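Local structure of endo-1,3-beta-glucanase, family GH16 (Zobellia galactanivorans, 4BOW) at residues Pro112-Leu117 with Leu224-Ala229. The protein probably hydrolyses internal beta-1,3-glucosidic bonds of laminarin-type glucans through its family 16 glycoside hydrolase domain, which also binds a calcium ion. The protein carries 1 engineered substitution. Sequence-based numbering, arbitrary orientation.
Sequences PAIWTL and LLLNIA. With GLC (alpha-D-glucopyranose), chain C; BGC (beta-D-glucopyranose), chain B.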
loop_
_atom_site.group_PDB
_atom_site.type_symbol
_atom_site.label_atom_id
_atom_site.label_comp_id
_atom_site.label_asym_id
_atom_site.label_seq_id
_atom_site.Cartn_x
_atom_site.Cartn_y
_atom_site.Cartn_z
ATOM N N PRO A 112 3.371 2.658 -7.164
ATOM C CA PRO A 112 3.578 1.832 -5.951
ATOM C C PRO A 112 2.919 2.499 -4.753
ATOM O O PRO A 112 2.775 3.761 -4.715
ATOM C CB PRO A 112 5.104 1.866 -5.800
ATOM C CG PRO A 112 5.514 3.271 -6.284
ATOM C CD PRO A 112 4.566 3.460 -7.535
ATOM N N ALA A 113 2.558 1.693 -3.744
ATOM C CA ALA A 113 2.076 2.249 -2.515
ATOM C C ALA A 113 2.336 1.328 -1.360
ATOM O O ALA A 113 2.355 0.091 -1.471
ATOM C CB ALA A 113 0.531 2.531 -2.648
ATOM N N ILE A 114 2.514 2.023 -0.207
ATOM C CA ILE A 114 2.587 1.414 1.103
ATOM C C ILE A 114 1.510 2.166 1.892
ATOM O O ILE A 114 1.629 3.382 2.071
ATOM C CB ILE A 114 3.960 1.664 1.815
ATOM C CG1 ILE A 114 5.105 1.127 0.904
ATOM C CG2 ILE A 114 3.962 1.024 3.218
ATOM C CD1 ILE A 114 6.493 1.608 1.405
ATOM N N TRP A 115 0.455 1.503 2.351
ATOM C CA TRP A 115 -0.656 2.246 2.920
ATOM C C TRP A 115 -1.442 1.357 3.868
ATOM O O TRP A 115 -1.127 0.183 4.052
ATOM C CB TRP A 115 -1.501 2.840 1.774
ATOM C CG TRP A 115 -2.054 1.896 0.736
ATOM C CD1 TRP A 115 -1.350 1.056 -0.113
ATOM C CD2 TRP A 115 -3.431 1.757 0.397
ATOM N NE1 TRP A 115 -2.242 0.420 -0.995
ATOM C CE2 TRP A 115 -3.493 0.810 -0.685
ATOM C CE3 TRP A 115 -4.633 2.329 0.905
ATOM C CZ2 TRP A 115 -4.711 0.486 -1.338
ATOM C CZ3 TRP A 115 -5.836 1.982 0.252
ATOM C CH2 TRP A 115 -5.889 1.078 -0.838
ATOM N N THR A 116 -2.463 1.937 4.468
ATOM C CA THR A 116 -3.310 1.190 5.364
ATOM C C THR A 116 -4.781 1.397 5.056
ATOM O O THR A 116 -5.191 2.411 4.438
ATOM C CB THR A 116 -3.137 1.627 6.844
ATOM O OG1 THR A 116 -3.875 2.887 7.098
ATOM C CG2 THR A 116 -1.668 1.770 7.261
ATOM N N LEU A 117 -5.621 0.458 5.457
ATOM C CA LEU A 117 -7.079 0.601 5.440
ATOM C C LEU A 117 -7.551 0.220 6.824
ATOM O O LEU A 117 -7.049 -0.739 7.450
ATOM C CB LEU A 117 -7.787 -0.339 4.446
ATOM C CG LEU A 117 -7.744 0.155 3.011
ATOM C CD1 LEU A 117 -8.165 -1.004 2.084
ATOM C CD2 LEU A 117 -8.667 1.420 2.907
ATOM N N LEU A 224 -2.039 -3.283 6.775
ATOM C CA LEU A 224 -1.111 -2.671 5.800
ATOM C C LEU A 224 -1.392 -3.259 4.400
ATOM O O LEU A 224 -1.691 -4.461 4.311
ATOM C CB LEU A 224 0.316 -3.041 6.255
ATOM C CG LEU A 224 1.468 -2.368 5.513
ATOM C CD1 LEU A 224 1.531 -0.887 5.867
ATOM C CD2 LEU A 224 2.802 -3.033 5.859
ATOM N N LEU A 225 -1.191 -2.464 3.404
ATOM C CA LEU A 225 -1.225 -2.886 1.986
ATOM C C LEU A 225 0.071 -2.497 1.282
ATOM O O LEU A 225 0.639 -1.442 1.570
ATOM C CB LEU A 225 -2.418 -2.206 1.252
ATOM C CG LEU A 225 -3.791 -2.577 1.804
ATOM C CD1 LEU A 225 -4.260 -1.549 2.883
ATOM C CD2 LEU A 225 -4.847 -2.641 0.611
ATOM N N LEU A 226 0.506 -3.395 0.393
ATOM C CA LEU A 226 1.668 -3.173 -0.438
ATOM C C LEU A 226 1.261 -3.521 -1.874
ATOM O O LEU A 226 0.770 -4.635 -2.093
ATOM C CB LEU A 226 2.818 -4.122 0.004
ATOM C CG LEU A 226 3.250 -3.962 1.444
ATOM C CD1 LEU A 226 4.180 -5.188 1.842
ATOM C CD2 LEU A 226 3.943 -2.638 1.649
ATOM N N ASN A 227 1.534 -2.646 -2.846
ATOM C CA ASN A 227 1.068 -2.964 -4.223
ATOM C C ASN A 227 1.825 -2.110 -5.213
ATOM O O ASN A 227 2.425 -1.073 -4.854
ATOM C CB ASN A 227 -0.471 -2.772 -4.430
ATOM C CG ASN A 227 -0.819 -1.316 -4.257
ATOM O OD1 ASN A 227 -0.860 -0.791 -3.137
ATOM N ND2 ASN A 227 -1.032 -0.644 -5.379
ATOM N N ILE A 228 1.729 -2.528 -6.502
ATOM C CA ILE A 228 2.011 -1.616 -7.634
ATOM C C ILE A 228 0.786 -1.604 -8.528
ATOM O O ILE A 228 0.440 -2.649 -9.141
ATOM C CB ILE A 228 3.254 -2.024 -8.520
ATOM C CG1 ILE A 228 4.527 -2.340 -7.713
ATOM C CG2 ILE A 228 3.465 -0.917 -9.513
ATOM C CD1 ILE A 228 5.554 -2.952 -8.665
ATOM N N ALA A 229 0.097 -0.448 -8.589
ATOM C CA ALA A 229 -0.964 -0.306 -9.597
ATOM C C ALA A 229 -0.281 0.179 -10.873
ATOM O O ALA A 229 0.817 0.759 -10.865
ATOM C CB ALA A 229 -1.958 0.709 -9.119
HETATM C C1 GLC C . -4.824 6.094 -1.717
HETATM C C2 GLC C . -6.103 5.952 -2.514
HETATM C C3 GLC C . -6.468 4.507 -2.889
HETATM C C4 GLC C . -5.223 3.976 -3.583
HETATM C C5 GLC C . -4.175 3.916 -2.531
HETATM C C6 GLC C . -2.825 3.276 -2.971
HETATM O O1 GLC C . -5.047 5.548 -0.428
HETATM O O2 GLC C . -7.124 6.557 -1.738
HETATM O O3 GLC C . -7.621 4.443 -3.789
HETATM O O4 GLC C . -5.526 2.646 -3.974
HETATM O O5 GLC C . -3.808 5.264 -2.181
HETATM O O6 GLC C . -2.263 4.035 -4.111
HETATM C C2 BGC B . -9.951 4.335 -4.131
HETATM C C3 BGC B . -11.233 3.954 -3.466
HETATM C C4 BGC B . -11.141 2.562 -2.799
HETATM C C5 BGC B . -9.998 2.614 -1.747
HETATM C C6 BGC B . -9.723 1.264 -1.095
HETATM C C1 BGC B . -8.868 4.213 -3.085
HETATM O O2 BGC B . -9.988 5.646 -4.607
HETATM O O3 BGC B . -12.212 3.776 -4.546
HETATM O O4 BGC B . -12.321 2.261 -2.023
HETATM O O5 BGC B . -8.806 2.902 -2.526
HETATM O O6 BGC B . -9.388 0.249 -2.103
#
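Trp115 O is gripped twice by the antiparallel neighbour strand: Leu225 N donates a 2.7 Å hydrogen bond to it, and Leu224 CA adds a CA-H...O contact at 3.3 Å. The indole NE1 of Trp115 donates a 2.8 Å hydrogen bond to OD1 of Asn227, diagonally across the strands. The acceptor lies close to the indole plane, while the amide is turned 72° from it; this bond helps to fix the rotation of the ring, which is also held between Leu225 and the sugar. Both side chains have CG between backbone N and carbonyl carbon (chi1 56° and 64°), which lets each lean toward the opposite strand. The indole illustrates how a strand pair can build a sugar platform: one face carries the glucose, whose C6 stands 3.4 Å from CE2, and the other rests on Leu225, with CB 3.7 Å from the five-membered ring centroid in a CH-pi contact. Along the backbone, two hydrogen-bonded pairs, Ala113 with Asn227 and Trp115 with Leu225, set the register. On the other side of the strands, CG2 of Ile114 touches both Leu224 CD1 (4.1 Å) and Leu226 CD2 (4.0 Å); Ile114 and Leu224 lie side by side, pointing the same way. This apolar layer faces Phe247 and Val252 of strand 244-255, as in the jelly-roll sandwich of family 16, whereas flanking strands 82-93 and 142-144 contribute Arg86 and Asp144 to the sugar-binding face.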